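Local atomic coordinates of beta sliding clamp (Bartonella birtlesii LL-WM9, PDB entry 6PTR), a protein that probably encircles DNA as a ring-shaped head-to-tail homodimer, tethering DNA polymerases and other proteins to it and so conferring processivity. Residues F138-S143 / E196-V201; E60-F65 / S244-S249; S348-F353 / R365-A370; R162-G167 / T255-Q260. One frame throughout, in Å; residues are numbered along the deposited sequence.

Interaction 1. Residues F138-S143 / E196-V201; sequences FFLSAS and EAPSGV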
loop_
_atom_site.group_PDB
_atom_site.type_symbol
_atom_site.label_atom_id
_atom_site.label_comp_id
_atom_site.label_asym_id
_atom_site.label_seq_id
_atom_site.Cartn_x
_atom_site.Cartn_y
_atom_site.Cartn_z
ATOM N N PHE C 138 38.707 5.057 7.002
ATOM C CA PHE C 138 39.055 3.833 6.292
ATOM C C PHE C 138 38.033 3.623 5.182
ATOM O O PHE C 138 37.079 4.390 5.041
ATOM C CB PHE C 138 39.125 2.627 7.244
ATOM C CG PHE C 138 37.832 2.310 7.949
ATOM C CD1 PHE C 138 37.445 3.020 9.078
ATOM C CD2 PHE C 138 37.029 1.270 7.519
ATOM C CE1 PHE C 138 36.268 2.714 9.741
ATOM C CE2 PHE C 138 35.848 0.962 8.182
ATOM C CZ PHE C 138 35.471 1.679 9.294
ATOM N N PHE C 139 38.258 2.591 4.372
ATOM C CA PHE C 139 37.404 2.317 3.223
ATOM C C PHE C 139 36.901 0.883 3.275
ATOM O O PHE C 139 37.627 -0.020 3.699
ATOM C CB PHE C 139 38.157 2.531 1.904
ATOM C CG PHE C 139 38.626 3.943 1.689
ATOM C CD1 PHE C 139 39.796 4.400 2.276
ATOM C CD2 PHE C 139 37.893 4.816 0.893
ATOM C CE1 PHE C 139 40.217 5.711 2.085
ATOM C CE2 PHE C 139 38.328 6.124 0.681
ATOM C CZ PHE C 139 39.477 6.566 1.287
ATOM N N LEU C 140 35.654 0.684 2.851
ATOM C CA LEU C 140 35.074 -0.631 2.584
ATOM C C LEU C 140 34.400 -0.572 1.226
ATOM O O LEU C 140 33.893 0.475 0.837
ATOM C CB LEU C 140 34.007 -1.038 3.602
ATOM C CG LEU C 140 34.329 -1.415 5.032
ATOM C CD1 LEU C 140 33.017 -1.783 5.744
ATOM C CD2 LEU C 140 35.277 -2.584 5.022
ATOM N N SER C 141 34.355 -1.694 0.516
ATOM C CA SER C 141 33.540 -1.698 -0.687
ATOM C C SER C 141 32.083 -1.512 -0.305
ATOM O O SER C 141 31.635 -1.941 0.770
ATOM C CB SER C 141 33.723 -2.989 -1.494
ATOM O OG SER C 141 33.128 -4.101 -0.847
ATOM N N ALA C 142 31.338 -0.845 -1.184
ATOM C CA ALA C 142 29.913 -0.679 -0.929
ATOM C C ALA C 142 29.230 -2.031 -0.792
ATOM O O ALA C 142 28.353 -2.210 0.062
ATOM C CB ALA C 142 29.267 0.140 -2.048
ATOM N N SER C 143 29.622 -2.998 -1.620
ATOM C CA SER C 143 28.967 -4.301 -1.568
ATOM C C SER C 143 29.242 -4.995 -0.241
ATOM O O SER C 143 28.344 -5.616 0.335
ATOM C CB SER C 143 29.427 -5.164 -2.735
ATOM O OG SER C 143 30.828 -5.312 -2.684
ATOM N N GLU C 196 37.257 -9.553 8.183
ATOM C CA GLU C 196 38.622 -9.118 8.406
ATOM C C GLU C 196 38.667 -7.603 8.306
ATOM O O GLU C 196 38.156 -7.020 7.347
ATOM C CB GLU C 196 39.559 -9.754 7.379
ATOM C CG GLU C 196 41.008 -9.346 7.558
ATOM C CD GLU C 196 41.975 -10.253 6.805
ATOM O OE1 GLU C 196 41.712 -11.473 6.720
ATOM O OE2 GLU C 196 42.996 -9.738 6.302
ATOM N N ALA C 197 39.262 -6.967 9.303
ATOM C CA ALA C 197 39.199 -5.515 9.384
ATOM C C ALA C 197 40.060 -4.882 8.297
ATOM O O ALA C 197 41.214 -5.287 8.108
ATOM C CB ALA C 197 39.664 -5.033 10.746
ATOM N N PRO C 198 39.561 -3.880 7.586
ATOM C CA PRO C 198 40.405 -3.175 6.614
ATOM C C PRO C 198 41.513 -2.412 7.330
ATOM O O PRO C 198 41.548 -2.303 8.558
ATOM C CB PRO C 198 39.425 -2.236 5.911
ATOM C CG PRO C 198 38.315 -2.034 6.906
ATOM C CD PRO C 198 38.210 -3.299 7.702
ATOM N N SER C 199 42.454 -1.896 6.549
ATOM C CA SER C 199 43.501 -1.084 7.151
ATOM C C SER C 199 42.911 0.234 7.648
ATOM O O SER C 199 41.904 0.726 7.127
ATOM C CB SER C 199 44.626 -0.831 6.146
ATOM O OG SER C 199 44.098 -0.602 4.855
ATOM N N GLY C 200 43.516 0.776 8.703
ATOM C CA GLY C 200 43.126 2.067 9.232
ATOM C C GLY C 200 42.152 2.051 10.390
ATOM O O GLY C 200 41.732 3.130 10.831
ATOM N N VAL C 201 41.774 0.875 10.898
ATOM C CA VAL C 201 40.789 0.747 11.970
ATOM C C VAL C 201 41.426 0.347 13.293
ATOM O O VAL C 201 40.710 0.056 14.256
ATOM C CB VAL C 201 39.679 -0.244 11.593
ATOM C CG1 VAL C 201 39.004 0.182 10.313
ATOM C CG2 VAL C 201 40.254 -1.620 11.432
HETATM O O HOH W 1 41.014 1.201 4.480
#
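The end of strand 136-141 runs past a type II beta turn formed by Pro198 to Val201, and the backbones come closest at Phe138 and Gly200, whose CA atoms are 5.3 Å apart. Gly200 holds the third position of the turn with positive phi (96°), where a CB would be jammed against Ser199 O; the bare CA lets Phe138 CB lie close. No direct hydrogen bond joins the two segments; one water spans them, accepting from Phe139 N and donating to Ser199 O at 2.8 Å. Phe138 has chi1 61°, with CG in the crowded position between backbone N and carbonyl carbon, and this turns its ring toward the turn. Val201 CG1 sits over the ring centre, 3.4 Å from the Phe138 centroid, as a CH-pi contact. Pro198 CG approaches obliquely, 3.6 Å from Phe138 CD2, and equally near Leu140 CD2, so the rigid pyrrolidine fills the angle between two apolar chains. Just beyond, Ser141 is the N-cap of helix 142-152, its OG accepting from Lys144 N. Around this packing, Phe138 also touches Ile231 and Leu233 of strand 228-233 and Phe170 of strand 167-173, where Val201 in turn meets Ile172.

Interaction 2. Residues E60-F65 / S244-S249; sequences EVTESF and SVVFTS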
loop_
_atom_site.group_PDB
_atom_site.type_symbol
_atom_site.label_atom_id
_atom_site.label_comp_id
_atom_site.label_asym_id
_atom_site.label_seq_id
_atom_site.Cartn_x
_atom_site.Cartn_y
_atom_site.Cartn_z
ATOM N N GLU C 60 22.336 14.009 8.343
ATOM C CA GLU C 60 22.393 14.924 7.203
ATOM C C GLU C 60 22.808 14.137 5.974
ATOM O O GLU C 60 23.665 13.265 6.066
ATOM C CB GLU C 60 23.409 16.040 7.458
ATOM C CG GLU C 60 23.624 17.020 6.316
ATOM C CD GLU C 60 24.856 17.872 6.555
ATOM O OE1 GLU C 60 25.968 17.433 6.187
ATOM O OE2 GLU C 60 24.715 18.958 7.149
ATOM N N VAL C 61 22.196 14.429 4.824
ATOM C CA VAL C 61 22.554 13.791 3.563
ATOM C C VAL C 61 22.780 14.878 2.528
ATOM O O VAL C 61 22.027 15.854 2.473
ATOM C CB VAL C 61 21.472 12.807 3.086
ATOM C CG1 VAL C 61 21.908 12.095 1.804
ATOM C CG2 VAL C 61 21.188 11.795 4.180
ATOM N N THR C 62 23.824 14.723 1.726
ATOM C CA THR C 62 24.049 15.614 0.599
ATOM C C THR C 62 24.277 14.776 -0.645
ATOM O O THR C 62 24.857 13.695 -0.577
ATOM C CB THR C 62 25.248 16.523 0.817
ATOM O OG1 THR C 62 26.444 15.734 0.870
ATOM C CG2 THR C 62 25.091 17.324 2.126
ATOM N N GLU C 63 23.812 15.276 -1.781
ATOM C CA GLU C 63 24.194 14.694 -3.055
ATOM C C GLU C 63 24.469 15.835 -4.007
ATOM O O GLU C 63 23.793 16.863 -3.951
ATOM C CB GLU C 63 23.135 13.797 -3.674
ATOM C CG GLU C 63 23.778 13.033 -4.869
ATOM C CD GLU C 63 22.773 12.383 -5.727
ATOM O OE1 GLU C 63 22.958 12.337 -6.961
ATOM O OE2 GLU C 63 21.774 11.930 -5.154
ATOM N N SER C 64 25.453 15.651 -4.873
ATOM C CA SER C 64 25.854 16.713 -5.775
ATOM C C SER C 64 25.906 16.165 -7.182
ATOM O O SER C 64 26.190 14.983 -7.383
ATOM C CB SER C 64 27.219 17.259 -5.391
ATOM O OG SER C 64 27.260 17.474 -3.991
ATOM N N PHE C 65 25.653 17.038 -8.158
ATOM C CA PHE C 65 25.840 16.653 -9.550
ATOM C C PHE C 65 26.314 17.851 -10.362
ATOM O O PHE C 65 26.050 19.007 -10.020
ATOM C CB PHE C 65 24.556 16.061 -10.169
ATOM C CG PHE C 65 23.342 16.948 -10.088
ATOM C CD1 PHE C 65 22.615 17.064 -8.913
ATOM C CD2 PHE C 65 22.906 17.645 -11.209
ATOM C CE1 PHE C 65 21.485 17.867 -8.847
ATOM C CE2 PHE C 65 21.762 18.440 -11.151
ATOM C CZ PHE C 65 21.054 18.552 -9.971
ATOM N N SER C 244 28.435 10.239 -5.201
ATOM C CA SER C 244 28.271 11.669 -4.983
ATOM C C SER C 244 27.445 11.967 -3.734
ATOM O O SER C 244 26.975 13.099 -3.565
ATOM C CB SER C 244 27.613 12.302 -6.201
ATOM O OG SER C 244 26.398 11.614 -6.435
ATOM N N VAL C 245 27.283 10.987 -2.852
ATOM C CA VAL C 245 26.420 11.103 -1.685
ATOM C C VAL C 245 27.284 11.082 -0.437
ATOM O O VAL C 245 28.248 10.309 -0.348
ATOM C CB VAL C 245 25.373 9.963 -1.655
ATOM C CG1 VAL C 245 24.491 10.060 -0.411
ATOM C CG2 VAL C 245 24.544 9.997 -2.920
ATOM N N VAL C 246 26.948 11.935 0.526
ATOM C CA VAL C 246 27.585 11.890 1.838
ATOM C C VAL C 246 26.499 11.838 2.903
ATOM O O VAL C 246 25.613 12.698 2.916
ATOM C CB VAL C 246 28.509 13.101 2.071
ATOM C CG1 VAL C 246 29.127 13.015 3.473
ATOM C CG2 VAL C 246 29.607 13.201 1.005
ATOM N N PHE C 247 26.566 10.833 3.791
ATOM C CA PHE C 247 25.717 10.700 4.983
ATOM C C PHE C 247 26.531 11.045 6.221
ATOM O O PHE C 247 27.562 10.414 6.458
ATOM C CB PHE C 247 25.234 9.264 5.206
ATOM C CG PHE C 247 24.257 8.756 4.202
ATOM C CD1 PHE C 247 22.905 8.956 4.382
ATOM C CD2 PHE C 247 24.687 8.012 3.115
ATOM C CE1 PHE C 247 21.984 8.468 3.464
ATOM C CE2 PHE C 247 23.772 7.511 2.195
ATOM C CZ PHE C 247 22.420 7.741 2.368
ATOM N N THR C 248 26.050 11.977 7.048
ATOM C CA THR C 248 26.715 12.252 8.321
ATOM C C THR C 248 25.689 12.124 9.436
ATOM O O THR C 248 24.628 12.753 9.377
ATOM C CB THR C 248 27.357 13.638 8.360
ATOM O OG1 THR C 248 28.191 13.814 7.205
ATOM C CG2 THR C 248 28.226 13.771 9.641
ATOM N N SER C 249 26.007 11.313 10.444
ATOM C CA SER C 249 25.048 10.994 11.496
ATOM C C SER C 249 25.683 11.188 12.858
ATOM O O SER C 249 26.863 10.881 13.051
ATOM C CB SER C 249 24.551 9.555 11.382
ATOM O OG SER C 249 23.592 9.284 12.415
HETATM O O HOH W 2 26.396 14.820 5.125
HETATM O O HOH W 3 27.439 15.276 -1.707
HETATM O O HOH W 4 24.782 12.527 -8.695
#
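Val61 and Phe247 point the same way from facing strands, lying side by side. Val61 turns CG1 anti to its backbone N (chi1 -177°), which brings CG2 to 3.3 Å from Phe247 CD1, while CG1 lies over one face of the ring. CG1 also reaches diagonally across to Val245 CG1, which it meets obliquely at 4.0 Å. Next on this face the extended chain of Glu63 crosses Val245 obliquely, its CG 3.7 Å from Val245 CG2; a glutamate suits the place because its methylenes pack with valine while the carboxylate goes on to Ser21 OG of helix 15-26. Accepting from Ser244 OG, a water donates to Glu63 OE1 and Ser64 O, tying carboxylate and carbonyl to the Ser244 hydroxyl. These strands belong to the eight-stranded antiparallel sheet of the DNA polymerase III beta-subunit fold, continuous from the N-terminal into the central domain, and strands 59-69 and 245-250 are the seam. Glu60 with Thr248 and Thr62 with Val246 are hydrogen-bonded pairs; Glu60 N reaches Thr248 O at 2.8 Å, nearly along the C=O axis. Their side chains emerge on the other face. There Thr62 OG1, held between backbone N and carbonyl carbon (chi1 65°), lies beside Val246 CB at 3.6 Å. A water is hydrogen-bonded to Thr62 OG1, Ser64 OG and Ser244 O, and another lies among Glu60 OE1, Val246 O and Thr248 OG1, the last of which is also bonded to Arg239 NE. Behind the Val61 face, Phe247 packs on Leu217 and Leu220 of helix 211-221.

Interaction 3. Residues S348-F353 / R365-A370; sequences SDEMVF and RDNNNA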
loop_
_atom_site.group_PDB
_atom_site.type_symbol
_atom_site.label_atom_id
_atom_site.label_comp_id
_atom_site.label_asym_id
_atom_site.label_seq_id
_atom_site.Cartn_x
_atom_site.Cartn_y
_atom_site.Cartn_z
ATOM N N SER C 348 20.937 -20.721 2.407
ATOM C CA SER C 348 21.173 -22.114 2.060
ATOM C C SER C 348 19.898 -22.930 2.213
ATOM O O SER C 348 18.933 -22.507 2.854
ATOM C CB SER C 348 22.285 -22.707 2.925
ATOM O OG SER C 348 21.859 -22.906 4.240
ATOM N N ASP C 349 19.907 -24.116 1.607
ATOM C CA ASP C 349 18.775 -25.014 1.782
ATOM C C ASP C 349 18.636 -25.484 3.219
ATOM O O ASP C 349 17.540 -25.876 3.613
ATOM C CB ASP C 349 18.894 -26.235 0.883
ATOM C CG ASP C 349 18.953 -25.876 -0.593
ATOM O OD1 ASP C 349 18.485 -24.778 -0.967
ATOM O OD2 ASP C 349 19.459 -26.704 -1.377
ATOM N N GLU C 350 19.704 -25.440 4.012
ATOM C CA GLU C 350 19.718 -26.072 5.324
ATOM C C GLU C 350 19.784 -25.012 6.416
ATOM O O GLU C 350 20.705 -24.188 6.430
ATOM C CB GLU C 350 20.902 -27.035 5.426
ATOM C CG GLU C 350 21.005 -27.878 4.169
ATOM C CD GLU C 350 22.231 -28.753 4.093
ATOM O OE1 GLU C 350 22.131 -29.834 3.473
ATOM O OE2 GLU C 350 23.288 -28.357 4.625
ATOM N N MET C 351 18.845 -25.069 7.349
ATOM C CA MET C 351 18.823 -24.177 8.499
ATOM C C MET C 351 19.184 -24.982 9.741
ATOM O O MET C 351 18.562 -26.011 10.013
ATOM C CB MET C 351 17.446 -23.543 8.653
ATOM C CG MET C 351 17.337 -22.573 9.792
ATOM S SD MET C 351 15.762 -21.706 9.635
ATOM C CE MET C 351 15.918 -20.471 10.920
ATOM N N VAL C 352 20.180 -24.524 10.490
ATOM C CA VAL C 352 20.689 -25.257 11.649
ATOM C C VAL C 352 20.387 -24.472 12.919
ATOM O O VAL C 352 20.686 -23.277 13.006
ATOM C CB VAL C 352 22.199 -25.527 11.525
ATOM C CG1 VAL C 352 22.702 -26.231 12.787
ATOM C CG2 VAL C 352 22.475 -26.369 10.311
ATOM N N PHE C 353 19.763 -25.134 13.896
ATOM C CA PHE C 353 19.601 -24.590 15.242
ATOM C C PHE C 353 20.520 -25.346 16.189
ATOM O O PHE C 353 20.491 -26.578 16.218
ATOM C CB PHE C 353 18.183 -24.768 15.777
ATOM C CG PHE C 353 17.115 -24.123 14.960
ATOM C CD1 PHE C 353 16.733 -24.651 13.734
ATOM C CD2 PHE C 353 16.447 -23.021 15.454
ATOM C CE1 PHE C 353 15.711 -24.053 12.997
ATOM C CE2 PHE C 353 15.428 -22.423 14.730
ATOM C CZ PHE C 353 15.060 -22.948 13.503
ATOM N N ARG C 365 22.055 -20.425 12.195
ATOM C CA ARG C 365 22.897 -20.037 11.072
ATOM C C ARG C 365 22.585 -20.900 9.860
ATOM O O ARG C 365 21.958 -21.968 9.960
ATOM C CB ARG C 365 24.381 -20.140 11.422
ATOM C CG ARG C 365 24.753 -21.454 12.038
ATOM C CD ARG C 365 26.216 -21.716 11.841
ATOM N NE ARG C 365 27.049 -20.816 12.626
ATOM C CZ ARG C 365 27.464 -21.078 13.861
ATOM N NH1 ARG C 365 27.112 -22.214 14.450
ATOM N NH2 ARG C 365 28.235 -20.208 14.502
ATOM N N ASP C 366 22.971 -20.377 8.698
ATOM C CA ASP C 366 23.154 -21.208 7.518
ATOM C C ASP C 366 24.171 -22.283 7.837
ATOM O O ASP C 366 25.261 -21.983 8.334
ATOM C CB ASP C 366 23.671 -20.371 6.343
ATOM C CG ASP C 366 22.572 -19.894 5.433
ATOM O OD1 ASP C 366 21.586 -20.642 5.242
ATOM O OD2 ASP C 366 22.702 -18.769 4.911
ATOM N N ASN C 367 23.824 -23.533 7.523
ATOM C CA ASN C 367 24.740 -24.643 7.749
ATOM C C ASN C 367 26.131 -24.333 7.222
ATOM O O ASN C 367 27.126 -24.771 7.808
ATOM C CB ASN C 367 24.184 -25.910 7.096
ATOM C CG ASN C 367 24.807 -27.192 7.649
ATOM O OD1 ASN C 367 25.472 -27.188 8.689
ATOM N ND2 ASN C 367 24.579 -28.296 6.956
ATOM N N ASN C 368 26.229 -23.531 6.160
ATOM C CA ASN C 368 27.533 -23.308 5.543
ATOM C C ASN C 368 28.396 -22.346 6.363
ATOM O O ASN C 368 29.477 -22.719 6.837
ATOM C CB ASN C 368 27.369 -22.838 4.078
ATOM C CG ASN C 368 27.113 -21.332 3.925
ATOM O OD1 ASN C 368 25.983 -20.865 4.039
ATOM N ND2 ASN C 368 28.165 -20.581 3.624
ATOM N N ASN C 369 27.921 -21.123 6.592
ATOM C CA ASN C 369 28.881 -20.035 6.695
ATOM C C ASN C 369 29.435 -19.876 8.107
ATOM O O ASN C 369 28.886 -20.376 9.096
ATOM C CB ASN C 369 28.263 -18.717 6.231
ATOM C CG ASN C 369 27.637 -17.958 7.357
ATOM O OD1 ASN C 369 28.325 -17.285 8.122
ATOM N ND2 ASN C 369 26.325 -18.066 7.482
ATOM N N ALA C 370 30.535 -19.116 8.180
ATOM C CA ALA C 370 31.297 -18.937 9.398
ATOM C C ALA C 370 31.378 -17.495 9.877
ATOM O O ALA C 370 31.930 -17.256 10.955
ATOM C CB ALA C 370 32.726 -19.470 9.203
#
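Asp366 OD1 is gripped by two donors from Ser348: the hydroxyl OG at a very short 2.5 Å, and the backbone N of the same residue at 2.9 Å. Both come from above the carboxylate plane. Serine suits the spot because chi1 72° tucks OG between its own N and carbonyl carbon, so hydroxyl and N-H converge on one oxygen. Further along, the Asn367 amide, its CG anti to the backbone N (chi1 -161°), donates ND2 to Glu350 OE2 over 2.7 Å in a nearly straight bond, the two flat groups being 41° apart. The other side of Asn367 leans on Val352, with OD1 3.5 Å from CG2. These groups are positioned by the hairpin of strands 350-355 and 362-366: Val352 and Arg365 form a hydrogen-bonded pair, Val352 N to Arg365 O being 3.2 Å, and a weak Asn367 N to Glu350 O bond marks where the ladder frays. Outside the pair, Ser347 N donates to Asp366 OD2, and Arg275 NE holds Ser348 O. With three donors around a buried carboxylate, Asp366 is probably ionised, its negative charge stabilised by neutral N-H and O-H donors that fix the chain entering strand 350-355.

Interaction 4. Residues R162-G167 / T255-Q260; sequences RYYLNG and TFPDYQ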
loop_
_atom_site.group_PDB
_atom_site.type_symbol
_atom_site.label_atom_id
_atom_site.label_comp_id
_atom_site.label_asym_id
_atom_site.label_seq_id
_atom_site.Cartn_x
_atom_site.Cartn_y
_atom_site.Cartn_z
ATOM N N ARG C 162 14.526 1.552 24.919
ATOM C CA ARG C 162 15.806 0.874 24.788
ATOM C C ARG C 162 16.665 1.632 23.780
ATOM O O ARG C 162 17.072 1.073 22.763
ATOM C CB ARG C 162 15.616 -0.571 24.331
ATOM C CG ARG C 162 14.720 -1.405 25.230
ATOM C CD ARG C 162 15.406 -1.663 26.550
ATOM N NE ARG C 162 14.617 -2.571 27.369
ATOM C CZ ARG C 162 13.782 -2.189 28.323
ATOM N NH1 ARG C 162 13.100 -3.101 28.997
ATOM N NH2 ARG C 162 13.614 -0.899 28.594
ATOM N N TYR C 163 16.938 2.911 24.058
ATOM C CA TYR C 163 17.453 3.782 22.996
ATOM C C TYR C 163 18.829 3.347 22.503
ATOM O O TYR C 163 19.126 3.495 21.308
ATOM C CB TYR C 163 17.492 5.246 23.455
ATOM C CG TYR C 163 18.712 5.601 24.276
ATOM C CD1 TYR C 163 19.808 6.248 23.700
ATOM C CD2 TYR C 163 18.776 5.278 25.626
ATOM C CE1 TYR C 163 20.936 6.565 24.460
ATOM C CE2 TYR C 163 19.889 5.587 26.386
ATOM C CZ TYR C 163 20.966 6.226 25.804
ATOM O OH TYR C 163 22.061 6.521 26.584
ATOM N N TYR C 164 19.687 2.795 23.369
ATOM C CA TYR C 164 20.999 2.423 22.849
ATOM C C TYR C 164 21.006 1.047 22.216
ATOM O O TYR C 164 22.069 0.595 21.791
ATOM C CB TYR C 164 22.110 2.527 23.916
ATOM C CG TYR C 164 21.879 1.852 25.244
ATOM C CD1 TYR C 164 21.981 0.469 25.378
ATOM C CD2 TYR C 164 21.630 2.609 26.384
ATOM C CE1 TYR C 164 21.791 -0.147 26.626
ATOM C CE2 TYR C 164 21.433 2.011 27.617
ATOM C CZ TYR C 164 21.518 0.636 27.736
ATOM O OH TYR C 164 21.330 0.055 28.975
ATOM N N LEU C 165 19.854 0.369 22.167
ATOM C CA LEU C 165 19.662 -0.764 21.276
ATOM C C LEU C 165 19.093 -0.343 19.929
ATOM O O LEU C 165 18.959 -1.187 19.046
ATOM C CB LEU C 165 18.718 -1.809 21.909
ATOM C CG LEU C 165 19.200 -2.495 23.197
ATOM C CD1 LEU C 165 18.326 -3.706 23.477
ATOM C CD2 LEU C 165 20.645 -2.920 23.092
ATOM N N ASN C 166 18.755 0.935 19.748
ATOM C CA ASN C 166 18.142 1.411 18.501
ATOM C C ASN C 166 19.227 1.777 17.484
ATOM O O ASN C 166 19.263 2.866 16.943
ATOM C CB ASN C 166 17.228 2.604 18.770
ATOM C CG ASN C 166 15.808 2.188 19.190
ATOM O OD1 ASN C 166 14.820 2.531 18.526
ATOM N ND2 ASN C 166 15.711 1.435 20.280
ATOM N N GLY C 167 20.116 0.832 17.234
ATOM C CA GLY C 167 21.180 1.066 16.270
ATOM C C GLY C 167 22.041 -0.167 16.202
ATOM O O GLY C 167 21.708 -1.201 16.784
ATOM N N THR C 255 26.172 3.262 26.037
ATOM C CA THR C 255 27.090 2.128 26.025
ATOM C C THR C 255 26.324 0.869 25.625
ATOM O O THR C 255 25.344 0.511 26.279
ATOM C CB THR C 255 27.745 1.951 27.390
ATOM O OG1 THR C 255 28.471 3.145 27.712
ATOM C CG2 THR C 255 28.704 0.782 27.357
ATOM N N PHE C 256 26.791 0.189 24.578
ATOM C CA PHE C 256 26.123 -1.031 24.122
ATOM C C PHE C 256 26.348 -2.170 25.124
ATOM O O PHE C 256 27.404 -2.249 25.759
ATOM C CB PHE C 256 26.656 -1.413 22.738
ATOM C CG PHE C 256 25.758 -2.325 21.960
ATOM C CD1 PHE C 256 24.620 -1.826 21.348
ATOM C CD2 PHE C 256 26.041 -3.688 21.843
ATOM C CE1 PHE C 256 23.771 -2.655 20.620
ATOM C CE2 PHE C 256 25.207 -4.521 21.101
ATOM C CZ PHE C 256 24.060 -3.987 20.483
ATOM N N PRO C 257 25.365 -3.065 25.302
ATOM C CA PRO C 257 25.540 -4.158 26.273
ATOM C C PRO C 257 26.665 -5.113 25.904
ATOM O O PRO C 257 27.146 -5.161 24.771
ATOM C CB PRO C 257 24.183 -4.890 26.263
ATOM C CG PRO C 257 23.196 -3.865 25.742
ATOM C CD PRO C 257 23.986 -2.985 24.778
ATOM N N ASP C 258 27.073 -5.889 26.911
ATOM C CA ASP C 258 28.121 -6.906 26.788
ATOM C C ASP C 258 27.503 -8.121 26.095
ATOM O O ASP C 258 27.235 -9.167 26.692
ATOM C CB ASP C 258 28.681 -7.219 28.168
ATOM C CG ASP C 258 29.852 -8.187 28.141
ATOM O OD1 ASP C 258 30.313 -8.565 27.049
ATOM O OD2 ASP C 258 30.294 -8.558 29.244
ATOM N N TYR C 259 27.267 -7.948 24.786
ATOM C CA TYR C 259 26.482 -8.900 24.006
ATOM C C TYR C 259 27.138 -10.267 23.905
ATOM O O TYR C 259 26.441 -11.250 23.653
ATOM C CB TYR C 259 26.221 -8.353 22.588
ATOM C CG TYR C 259 27.510 -8.265 21.813
ATOM C CD1 TYR C 259 27.982 -9.366 21.093
ATOM C CD2 TYR C 259 28.301 -7.125 21.869
ATOM C CE1 TYR C 259 29.195 -9.327 20.440
ATOM C CE2 TYR C 259 29.534 -7.078 21.205
ATOM C CZ TYR C 259 29.965 -8.179 20.507
ATOM O OH TYR C 259 31.174 -8.179 19.864
ATOM N N GLN C 260 28.465 -10.363 24.062
ATOM C CA GLN C 260 29.107 -11.672 23.972
ATOM C C GLN C 260 28.591 -12.617 25.045
ATOM O O GLN C 260 28.633 -13.833 24.857
ATOM C CB GLN C 260 30.630 -11.532 24.062
ATOM C CG GLN C 260 31.185 -10.791 22.854
ATOM C CD GLN C 260 32.687 -10.592 22.913
ATOM O OE1 GLN C 260 33.384 -11.266 23.666
ATOM N NE2 GLN C 260 33.192 -9.672 22.106
#
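Two loops of the central domain meet here beside the bound peptide antibiotic griselimycin, a position consistent with the site where partner proteins bind in bacterial relatives. Tyr164, Pro257, Arg162 and Asp258 all lie against the peptide, and Asp258 also bonds to it through its backbone. Tyr164 stands with CG in the crowded position between backbone N and carbonyl carbon (chi1 51°), which brings its ring against the chain of the other loop. The carbonyl oxygen of Thr255 rests over one face toward the rim, 3.5 Å from Tyr164 CD1. Pro257 comes obliquely to the same ring, CD 4.0 Å from Tyr164 CE1, and on its way touches Leu165, whose CD2 is 3.7 Å from Pro257 CD. Proline and leucine supply compact apolar surface without polar groups to satisfy. The Tyr164 loop is a short 3-10 turn: Leu165 N donates to Arg162 O at 2.9 Å, and that same oxygen also takes Asn166 ND2, which approaches from above the carbonyl plane. Asn166, centre of an inverse gamma turn, kinks the chain just before strand 167-173. Phe256 has CG anti to its backbone N (chi1 -160°); although CB points away from the 162-167 loop, the ring end comes back toward it. Its edge meets the Tyr164 carbonyl, CD1 3.5 Å from O, and Pro257 CD lies over one face. Beyond the contact, Phe256 meets the ring of Tyr169 at about 15° between planes and, like Tyr164, touches Ile208 of strand 207-210.

Overall arrangement
From the N terminus, interaction 2 opens first, at residues 60-65, and closes only at 244-249, a long loop that joins the N-terminal domain to the central one through a shared sheet. Interaction 1 (138-143 with 196-201) is nested inside it, fastening the edge strand 136-141 of that same sheet to a loop of the central domain. Interaction 4 opens at 162-167, within the loop of interaction 1, and closes at 255-260, so it crosses both interactions 1 and 2 and brings the loop after strand 245-250 back onto the loop before strand 167-173. Interaction 3 (348-353 with 365-370) follows in series, a short hairpin of the C-terminal domain, with its centre about 37 Å from that of interaction 2.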